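Local coordinates for protein MJ1225 (Methanocaldococcus jannaschii, PDB 3KH5), which is of unknown function but binds AMP and ADP through its CBS domains and is a putative archaeal homologue of the gamma subunit of AMP-activated protein kinase, at residues M90-D102 with T109-D123. Residues are numbered along the deposited sequence; the frame is centred on the assembly and turned at random.
Sequences MEENVITLKENAD and TFLTKNVGGAPIVND. With ADP (adenosine-5'-diphosphate), chain D.
Leu97 and Ile120 pair in parallel, Leu97 N donating to Pro119 O (2.9 Å) and Leu97 O accepting from Val121 N (2.7 Å). Strands 97-98 and 117-121, joined through helix 103-112, form the beta-alpha-beta unit of a CBS domain. Strand 127-132 continues the sheet beyond 117-121. Ile95 carries much of the side-chain packing. Its CG2 meets Thr109 CG2 at 3.7 Å, the two side chains running alongside in opposed directions. Its CD1 touches both Lys113 CB and Val115 CG1. Leu97 CD2 lies by Thr109 OG1, which is itself bonded to Glu105 O in the helix. Thr96 CB comes to 3.3 Å from Pro119 O, and Thr96 OG1 touches Val121 CG2. Just before strand 97-98 the backbone reads the adenine of ADP. Ile95 N donates to ADP N1 (2.8 Å, 162° at the hydrogen), and ADP N6 donates to Ile95 O. Val115 CG1 packs against adenine C5 and C6. Glu91 CG packs against ADP O2' (3.2 Å) and O3', and the chain, bent at chi2 (-68°), carries OE2 to its salt bridge with Lys66 NZ. With an alanine here, the ribose hydroxyls would probably lose the CG packing and Lys66 its carboxylate mate. ADP N6 also donates to Gly117 O at 3.1 Å, so both segments hold the same amino group.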
ATOM      1  N   MET A  90       1.825 -14.655  -2.764  1.00 31.76           N
ATOM      2  CA  MET A  90       1.625 -14.088  -1.434  1.00 31.99           C
ATOM      3  C   MET A  90       2.929 -14.058  -0.634  1.00 32.39           C
ATOM      4  O   MET A  90       3.842 -14.859  -0.875  1.00 32.23           O
ATOM      5  CB  MET A  90       0.543 -14.858  -0.671  1.00 31.84           C
ATOM      6  CG  MET A  90       0.960 -16.251  -0.199  1.00 31.98           C
ATOM      7  SD  MET A  90      -0.389 -17.127   0.608  1.00 32.55           S
ATOM      8  CE  MET A  90       0.412 -18.645   1.131  1.00 30.72           C
ATOM      9  N   GLU A  91       3.014 -13.136   0.314  1.00 33.09           N
ATOM     10  CA  GLU A  91       4.082 -13.198   1.291  1.00 34.12           C
ATOM     11  C   GLU A  91       3.717 -14.205   2.378  1.00 34.75           C
ATOM     12  O   GLU A  91       2.605 -14.179   2.908  1.00 34.71           O
ATOM     13  CB  GLU A  91       4.360 -11.810   1.853  1.00 34.00           C
ATOM     14  CG  GLU A  91       5.051 -10.910   0.820  1.00 34.72           C
ATOM     15  CD  GLU A  91       6.462 -11.384   0.510  1.00 35.37           C
ATOM     16  OE1 GLU A  91       7.225 -11.582   1.484  1.00 35.45           O
ATOM     17  OE2 GLU A  91       6.812 -11.549  -0.684  1.00 35.02           O
ATOM     18  N   GLU A  92       4.637 -15.122   2.668  1.00 35.78           N
ATOM     19  CA  GLU A  92       4.472 -16.065   3.781  1.00 36.84           C
ATOM     20  C   GLU A  92       5.322 -15.536   4.947  1.00 37.17           C
ATOM     21  O   GLU A  92       5.924 -14.468   4.810  1.00 37.29           O
ATOM     22  CB  GLU A  92       4.868 -17.482   3.346  1.00 37.03           C
ATOM     23  CG  GLU A  92       4.171 -17.935   2.051  1.00 38.42           C
ATOM     24  CD  GLU A  92       4.436 -19.388   1.699  1.00 40.21           C
ATOM     25  OE1 GLU A  92       4.813 -19.665   0.538  1.00 40.89           O
ATOM     26  OE2 GLU A  92       4.269 -20.260   2.581  1.00 41.03           O
ATOM     27  N   ASN A  93       5.380 -16.220   6.090  1.00 37.58           N
ATOM     28  CA  ASN A  93       6.118 -15.655   7.240  1.00 37.77           C
ATOM     29  C   ASN A  93       5.553 -14.275   7.604  1.00 37.30           C
ATOM     30  O   ASN A  93       6.284 -13.280   7.658  1.00 37.57           O
ATOM     31  CB  ASN A  93       7.629 -15.545   6.921  1.00 38.09           C
ATOM     32  CG  ASN A  93       8.492 -15.441   8.179  1.00 38.83           C
ATOM     33  OD1 ASN A  93       8.008 -15.582   9.306  1.00 39.82           O
ATOM     34  ND2 ASN A  93       9.787 -15.208   7.989  1.00 39.18           N
ATOM     35  N   VAL A  94       4.246 -14.227   7.836  1.00 36.42           N
ATOM     36  CA  VAL A  94       3.533 -12.973   8.058  1.00 35.34           C
ATOM     37  C   VAL A  94       3.945 -12.354   9.392  1.00 35.23           C
ATOM     38  O   VAL A  94       4.147 -13.062  10.377  1.00 34.85           O
ATOM     39  CB  VAL A  94       1.994 -13.202   7.999  1.00 35.18           C
ATOM     40  CG1 VAL A  94       1.219 -11.898   8.177  1.00 34.72           C
ATOM     41  CG2 VAL A  94       1.607 -13.874   6.690  1.00 34.59           C
ATOM     42  N   ILE A  95       4.094 -11.036   9.415  1.00 35.24           N
ATOM     43  CA  ILE A  95       4.251 -10.324  10.672  1.00 35.58           C
ATOM     44  C   ILE A  95       2.868 -10.132  11.296  1.00 35.86           C
ATOM     45  O   ILE A  95       2.026  -9.405  10.753  1.00 35.53           O
ATOM     46  CB  ILE A  95       4.954  -8.969  10.475  1.00 35.57           C
ATOM     47  CG1 ILE A  95       6.403  -9.194  10.031  1.00 35.93           C
ATOM     48  CG2 ILE A  95       4.913  -8.146  11.765  1.00 35.43           C
ATOM     49  CD1 ILE A  95       7.105  -7.941   9.564  1.00 36.38           C
ATOM     50  N   THR A  96       2.636 -10.795  12.429  1.00 36.45           N
ATOM     51  CA  THR A  96       1.363 -10.692  13.150  1.00 37.16           C
ATOM     52  C   THR A  96       1.528 -10.175  14.588  1.00 38.08           C
ATOM     53  O   THR A  96       2.648 -10.103  15.109  1.00 38.15           O
ATOM     54  CB  THR A  96       0.590 -12.050  13.195  1.00 37.05           C
ATOM     55  OG1 THR A  96       1.251 -12.963  14.081  1.00 37.05           O
ATOM     56  CG2 THR A  96       0.455 -12.680  11.809  1.00 36.09           C
ATOM     57  N   LEU A  97       0.401  -9.822  15.213  1.00 39.20           N
ATOM     58  CA  LEU A  97       0.336  -9.529  16.655  1.00 40.36           C
ATOM     59  C   LEU A  97      -0.588 -10.511  17.394  1.00 41.47           C
ATOM     60  O   LEU A  97      -1.603 -10.958  16.849  1.00 41.40           O
ATOM     61  CB  LEU A  97      -0.108  -8.081  16.909  1.00 40.15           C
ATOM     62  CG  LEU A  97       0.694  -6.925  16.293  1.00 39.70           C
ATOM     63  CD1 LEU A  97      -0.134  -5.660  16.261  1.00 39.05           C
ATOM     64  CD2 LEU A  97       2.036  -6.681  16.989  1.00 38.62           C
ATOM     65  N   LYS A  98      -0.213 -10.845  18.631  1.00 43.00           N
ATOM     66  CA  LYS A  98      -1.009 -11.715  19.508  1.00 44.68           C
ATOM     67  C   LYS A  98      -2.226 -10.949  20.011  1.00 45.71           C
ATOM     68  O   LYS A  98      -2.169  -9.723  20.124  1.00 45.68           O
ATOM     69  CB  LYS A  98      -0.162 -12.201  20.692  1.00 44.73           C
ATOM     70  CG  LYS A  98       1.005 -13.113  20.312  1.00 45.63           C
ATOM     71  CD  LYS A  98       0.508 -14.467  19.820  1.00 47.23           C
ATOM     72  CE  LYS A  98       1.565 -15.186  18.997  1.00 48.10           C
ATOM     73  NZ  LYS A  98       0.971 -16.350  18.245  1.00 48.61           N
ATOM     74  N   GLU A  99      -3.323 -11.648  20.313  1.00 47.25           N
ATOM     75  CA  GLU A  99      -4.559 -10.951  20.720  1.00 48.76           C
ATOM     76  C   GLU A  99      -4.439 -10.156  22.032  1.00 49.32           C
ATOM     77  O   GLU A  99      -5.296  -9.315  22.341  1.00 49.49           O
ATOM     78  CB  GLU A  99      -5.815 -11.858  20.696  1.00 48.97           C
ATOM     79  CG  GLU A  99      -5.705 -13.214  21.405  1.00 50.25           C
ATOM     80  CD  GLU A  99      -7.011 -14.019  21.367  1.00 51.74           C
ATOM     81  OE1 GLU A  99      -8.073 -13.451  21.011  1.00 52.27           O
ATOM     82  OE2 GLU A  99      -6.977 -15.222  21.706  1.00 52.28           O
ATOM     83  N   ASN A 100      -3.366 -10.410  22.783  1.00 49.89           N
ATOM     84  CA  ASN A 100      -3.074  -9.656  24.004  1.00 50.30           C
ATOM     85  C   ASN A 100      -1.968  -8.604  23.860  1.00 49.99           C
ATOM     86  O   ASN A 100      -1.451  -8.104  24.861  1.00 50.02           O
ATOM     87  CB  ASN A 100      -2.772 -10.597  25.183  1.00 50.68           C
ATOM     88  CG  ASN A 100      -1.494 -11.407  24.992  1.00 51.56           C
ATOM     89  OD1 ASN A 100      -1.401 -12.252  24.099  1.00 52.36           O
ATOM     90  ND2 ASN A 100      -0.507 -11.159  25.847  1.00 52.29           N
ATOM     91  N   ALA A 101      -1.616  -8.271  22.619  1.00 49.45           N
ATOM     92  CA  ALA A 101      -0.627  -7.228  22.342  1.00 48.87           C
ATOM     93  C   ALA A 101      -1.186  -5.851  22.685  1.00 48.55           C
ATOM     94  O   ALA A 101      -2.381  -5.600  22.497  1.00 48.50           O
ATOM     95  CB  ALA A 101      -0.217  -7.274  20.880  1.00 48.84           C
ATOM     96  N   ASP A 102      -0.325  -4.965  23.184  0.50 48.34           N
ATOM     97  CA  ASP A 102      -0.726  -3.586  23.445  0.50 48.14           C
ATOM     98  C   ASP A 102      -0.289  -2.674  22.306  0.50 48.00           C
ATOM     99  O   ASP A 102       0.487  -3.077  21.435  0.50 47.99           O
ATOM    100  CB  ASP A 102      -0.168  -3.076  24.783  0.50 48.14           C
ATOM    101  CG  ASP A 102       1.251  -2.553  24.664  0.50 48.17           C
ATOM    102  OD1 ASP A 102       2.059  -3.178  23.940  0.50 47.94           O
ATOM    103  OD2 ASP A 102       1.559  -1.524  25.305  0.50 48.40           O
ATOM    104  N   THR A 109       6.288  -2.344  16.072  1.00 38.32           N
ATOM    105  CA  THR A 109       6.225  -3.252  14.930  1.00 37.92           C
ATOM    106  C   THR A 109       6.155  -2.461  13.626  1.00 37.30           C
ATOM    107  O   THR A 109       6.930  -2.715  12.704  1.00 37.36           O
ATOM    108  CB  THR A 109       5.023  -4.218  15.048  1.00 38.09           C
ATOM    109  OG1 THR A 109       5.205  -5.067  16.187  1.00 38.48           O
ATOM    110  CG2 THR A 109       4.884  -5.088  13.805  1.00 38.22           C
ATOM    111  N   PHE A 110       5.241  -1.493  13.564  1.00 36.34           N
ATOM    112  CA  PHE A 110       5.076  -0.665  12.371  1.00 35.30           C
ATOM    113  C   PHE A 110       6.341   0.128  12.056  1.00 35.02           C
ATOM    114  O   PHE A 110       6.731   0.263  10.894  1.00 34.61           O
ATOM    115  CB  PHE A 110       3.904   0.310  12.537  1.00 35.08           C
ATOM    116  CG  PHE A 110       2.554  -0.352  12.627  1.00 34.10           C
ATOM    117  CD1 PHE A 110       2.297  -1.555  11.975  1.00 33.55           C
ATOM    118  CD2 PHE A 110       1.525   0.253  13.344  1.00 33.26           C
ATOM    119  CE1 PHE A 110       1.046  -2.155  12.057  1.00 33.23           C
ATOM    120  CE2 PHE A 110       0.267  -0.335  13.426  1.00 32.66           C
ATOM    121  CZ  PHE A 110       0.028  -1.541  12.783  1.00 32.81           C
ATOM    122  N   LEU A 111       6.974   0.646  13.108  1.00 34.67           N
ATOM    123  CA  LEU A 111       8.147   1.507  12.977  1.00 34.61           C
ATOM    124  C   LEU A 111       9.451   0.776  12.635  1.00 34.41           C
ATOM    125  O   LEU A 111      10.314   1.342  11.960  1.00 34.37           O
ATOM    126  CB  LEU A 111       8.342   2.327  14.258  1.00 34.67           C
ATOM    127  CG  LEU A 111       7.750   3.734  14.413  1.00 35.37           C
ATOM    128  CD1 LEU A 111       6.339   3.866  13.841  1.00 35.82           C
ATOM    129  CD2 LEU A 111       7.779   4.138  15.881  1.00 35.86           C
ATOM    130  N   THR A 112       9.610  -0.462  13.098  1.00 34.31           N
ATOM    131  CA  THR A 112      10.897  -1.153  12.925  1.00 34.30           C
ATOM    132  C   THR A 112      10.857  -2.303  11.930  1.00 34.17           C
ATOM    133  O   THR A 112      11.901  -2.740  11.436  1.00 34.40           O
ATOM    134  CB  THR A 112      11.468  -1.681  14.260  1.00 34.30           C
ATOM    135  OG1 THR A 112      10.607  -2.695  14.786  1.00 34.74           O
ATOM    136  CG2 THR A 112      11.613  -0.560  15.274  1.00 34.23           C
ATOM    137  N   LYS A 113       9.656  -2.797  11.643  1.00 33.91           N
ATOM    138  CA  LYS A 113       9.501  -3.925  10.727  1.00 33.72           C
ATOM    139  C   LYS A 113       8.918  -3.548   9.360  1.00 33.47           C
ATOM    140  O   LYS A 113       8.519  -4.431   8.604  1.00 33.26           O
ATOM    141  CB  LYS A 113       8.671  -5.052  11.365  1.00 33.80           C
ATOM    142  CG  LYS A 113       9.133  -5.513  12.755  1.00 34.61           C
ATOM    143  CD  LYS A 113      10.540  -6.103  12.754  1.00 35.60           C
ATOM    144  CE  LYS A 113      11.039  -6.270  14.182  1.00 36.70           C
ATOM    145  NZ  LYS A 113      12.427  -6.808  14.253  1.00 37.00           N
ATOM    146  N   ASN A 114       8.859  -2.253   9.046  1.00 33.50           N
ATOM    147  CA  ASN A 114       8.438  -1.785   7.717  1.00 33.81           C
ATOM    148  C   ASN A 114       7.146  -2.438   7.199  1.00 33.78           C
ATOM    149  O   ASN A 114       7.069  -2.908   6.054  1.00 33.65           O
ATOM    150  CB  ASN A 114       9.584  -1.962   6.712  1.00 33.82           C
ATOM    151  CG  ASN A 114       9.460  -1.046   5.511  1.00 34.42           C
ATOM    152  OD1 ASN A 114       8.970   0.079   5.618  1.00 35.12           O
ATOM    153  ND2 ASN A 114       9.918  -1.522   4.355  1.00 33.62           N
ATOM    154  N   VAL A 115       6.147  -2.489   8.071  1.00 33.79           N
ATOM    155  CA  VAL A 115       4.808  -2.942   7.716  1.00 33.80           C
ATOM    156  C   VAL A 115       3.838  -1.851   8.159  1.00 33.64           C
ATOM    157  O   VAL A 115       4.118  -1.109   9.109  1.00 33.57           O
ATOM    158  CB  VAL A 115       4.457  -4.303   8.365  1.00 33.91           C
ATOM    159  CG1 VAL A 115       5.078  -5.451   7.581  1.00 33.94           C
ATOM    160  CG2 VAL A 115       4.875  -4.344   9.836  1.00 34.14           C
ATOM    161  N   GLY A 116       2.718  -1.727   7.455  1.00 33.46           N
ATOM    162  CA  GLY A 116       1.710  -0.725   7.781  1.00 33.48           C
ATOM    163  C   GLY A 116       0.447  -1.320   8.372  1.00 33.51           C
ATOM    164  O   GLY A 116      -0.450  -0.587   8.784  1.00 33.67           O
ATOM    165  N   GLY A 117       0.375  -2.648   8.408  1.00 33.53           N
ATOM    166  CA  GLY A 117      -0.812  -3.356   8.896  1.00 33.63           C
ATOM    167  C   GLY A 117      -0.415  -4.761   9.293  1.00 33.81           C
ATOM    168  O   GLY A 117       0.454  -5.366   8.659  1.00 33.67           O
ATOM    169  N   ALA A 118      -1.038  -5.282  10.345  1.00 33.95           N
ATOM    170  CA  ALA A 118      -0.693  -6.606  10.864  1.00 34.27           C
ATOM    171  C   ALA A 118      -1.922  -7.378  11.333  1.00 34.60           C
ATOM    172  O   ALA A 118      -2.721  -6.845  12.108  1.00 34.68           O
ATOM    173  CB  ALA A 118       0.322  -6.483  12.003  1.00 34.29           C
ATOM    174  N   PRO A 119      -2.078  -8.633  10.867  1.00 34.97           N
ATOM    175  CA  PRO A 119      -3.130  -9.494  11.394  1.00 35.48           C
ATOM    176  C   PRO A 119      -2.959  -9.693  12.900  1.00 36.05           C
ATOM    177  O   PRO A 119      -1.831  -9.803  13.390  1.00 36.09           O
ATOM    178  CB  PRO A 119      -2.900 -10.818  10.656  1.00 35.38           C
ATOM    179  CG  PRO A 119      -2.200 -10.434   9.403  1.00 35.17           C
ATOM    180  CD  PRO A 119      -1.295  -9.315   9.818  1.00 34.99           C
ATOM    181  N   ILE A 120      -4.069  -9.694  13.627  1.00 36.84           N
ATOM    182  CA  ILE A 120      -4.045 -10.029  15.044  1.00 37.64           C
ATOM    183  C   ILE A 120      -4.518 -11.468  15.151  1.00 38.54           C
ATOM    184  O   ILE A 120      -5.586 -11.815  14.636  1.00 38.69           O
ATOM    185  CB  ILE A 120      -4.930  -9.084  15.879  1.00 37.55           C
ATOM    186  CG1 ILE A 120      -4.361  -7.661  15.837  1.00 37.02           C
ATOM    187  CG2 ILE A 120      -5.016  -9.556  17.331  1.00 37.38           C
ATOM    188  CD1 ILE A 120      -5.419  -6.574  15.945  1.00 36.87           C
ATOM    189  N   VAL A 121      -3.708 -12.307  15.788  1.00 39.64           N
ATOM    190  CA  VAL A 121      -3.995 -13.738  15.864  1.00 40.86           C
ATOM    191  C   VAL A 121      -4.075 -14.237  17.301  1.00 42.06           C
ATOM    192  O   VAL A 121      -3.540 -13.614  18.223  1.00 41.87           O
ATOM    193  CB  VAL A 121      -2.950 -14.599  15.087  1.00 40.70           C
ATOM    194  CG1 VAL A 121      -2.862 -14.172  13.626  1.00 40.42           C
ATOM    195  CG2 VAL A 121      -1.569 -14.548  15.754  1.00 40.73           C
ATOM    196  N   ASN A 122      -4.748 -15.370  17.488  1.00 43.78           N
ATOM    197  CA  ASN A 122      -4.751 -16.016  18.791  1.00 45.60           C
ATOM    198  C   ASN A 122      -3.570 -16.970  18.920  1.00 46.69           C
ATOM    199  O   ASN A 122      -2.651 -16.942  18.094  1.00 46.80           O
ATOM    200  CB  ASN A 122      -6.098 -16.702  19.082  1.00 45.66           C
ATOM    201  CG  ASN A 122      -6.414 -17.842  18.129  1.00 46.19           C
ATOM    202  OD1 ASN A 122      -5.542 -18.353  17.422  1.00 46.88           O
ATOM    203  ND2 ASN A 122      -7.676 -18.256  18.114  1.00 46.68           N
ATOM    204  N   ASP A 123      -3.592 -17.807  19.952  1.00 48.14           N
ATOM    205  CA  ASP A 123      -2.477 -18.711  20.214  1.00 49.43           C
ATOM    206  C   ASP A 123      -2.337 -19.824  19.168  1.00 49.90           C
ATOM    207  O   ASP A 123      -1.257 -20.406  19.031  1.00 50.00           O
ATOM    208  CB  ASP A 123      -2.530 -19.263  21.646  1.00 49.71           C
ATOM    209  CG  ASP A 123      -1.881 -18.320  22.667  1.00 50.57           C
ATOM    210  OD1 ASP A 123      -1.313 -17.279  22.263  1.00 51.34           O
ATOM    211  OD2 ASP A 123      -1.936 -18.625  23.878  1.00 51.27           O
TER
HETATM  212  PB  ADP D 283       2.822  -1.898   3.957  1.00 39.70           P
HETATM  213  O1B ADP D 283       4.034  -1.042   4.095  1.00 39.91           O
HETATM  214  O2B ADP D 283       1.505  -1.012   3.591  1.00 40.06           O
HETATM  215  O3B ADP D 283       2.435  -2.719   5.297  1.00 40.07           O
HETATM  216  PA  ADP D 283       2.650  -2.551   1.395  1.00 36.13           P
HETATM  217  O1A ADP D 283       3.665  -1.997   0.471  1.00 36.91           O
HETATM  218  O2A ADP D 283       1.365  -3.273   0.700  1.00 36.23           O
HETATM  219  O3A ADP D 283       2.971  -3.037   2.868  1.00 38.46           O
HETATM  220  O5' ADP D 283       3.336  -4.020   1.083  1.00 34.15           O
HETATM  221  C5' ADP D 283       4.768  -4.255   0.906  1.00 30.46           C
HETATM  222  C4' ADP D 283       5.143  -5.760   1.083  1.00 28.28           C
HETATM  223  O4' ADP D 283       5.043  -6.078   2.508  1.00 27.79           O
HETATM  224  C3' ADP D 283       4.238  -6.762   0.336  1.00 27.65           C
HETATM  225  O3' ADP D 283       5.053  -7.815  -0.197  1.00 27.89           O
HETATM  226  C2' ADP D 283       3.310  -7.284   1.437  1.00 27.48           C
HETATM  227  O2' ADP D 283       2.846  -8.619   1.173  1.00 28.15           O
HETATM  228  C1' ADP D 283       4.235  -7.272   2.649  1.00 27.45           C
HETATM  229  N9  ADP D 283       3.457  -7.184   3.920  1.00 27.57           N
HETATM  230  C8  ADP D 283       2.484  -6.329   4.255  1.00 27.68           C
HETATM  231  N7  ADP D 283       2.063  -6.603   5.497  1.00 28.20           N
HETATM  232  C5  ADP D 283       2.773  -7.633   5.946  1.00 27.68           C
HETATM  233  C6  ADP D 283       2.800  -8.355   7.132  1.00 28.32           C
HETATM  234  N6  ADP D 283       1.977  -8.057   8.133  1.00 28.14           N
HETATM  235  N1  ADP D 283       3.677  -9.368   7.249  1.00 28.28           N
HETATM  236  C2  ADP D 283       4.509  -9.686   6.264  1.00 28.32           C
HETATM  237  N3  ADP D 283       4.508  -9.016   5.122  1.00 27.69           N
HETATM  238  C4  ADP D 283       3.656  -7.995   4.943  1.00 27.96           C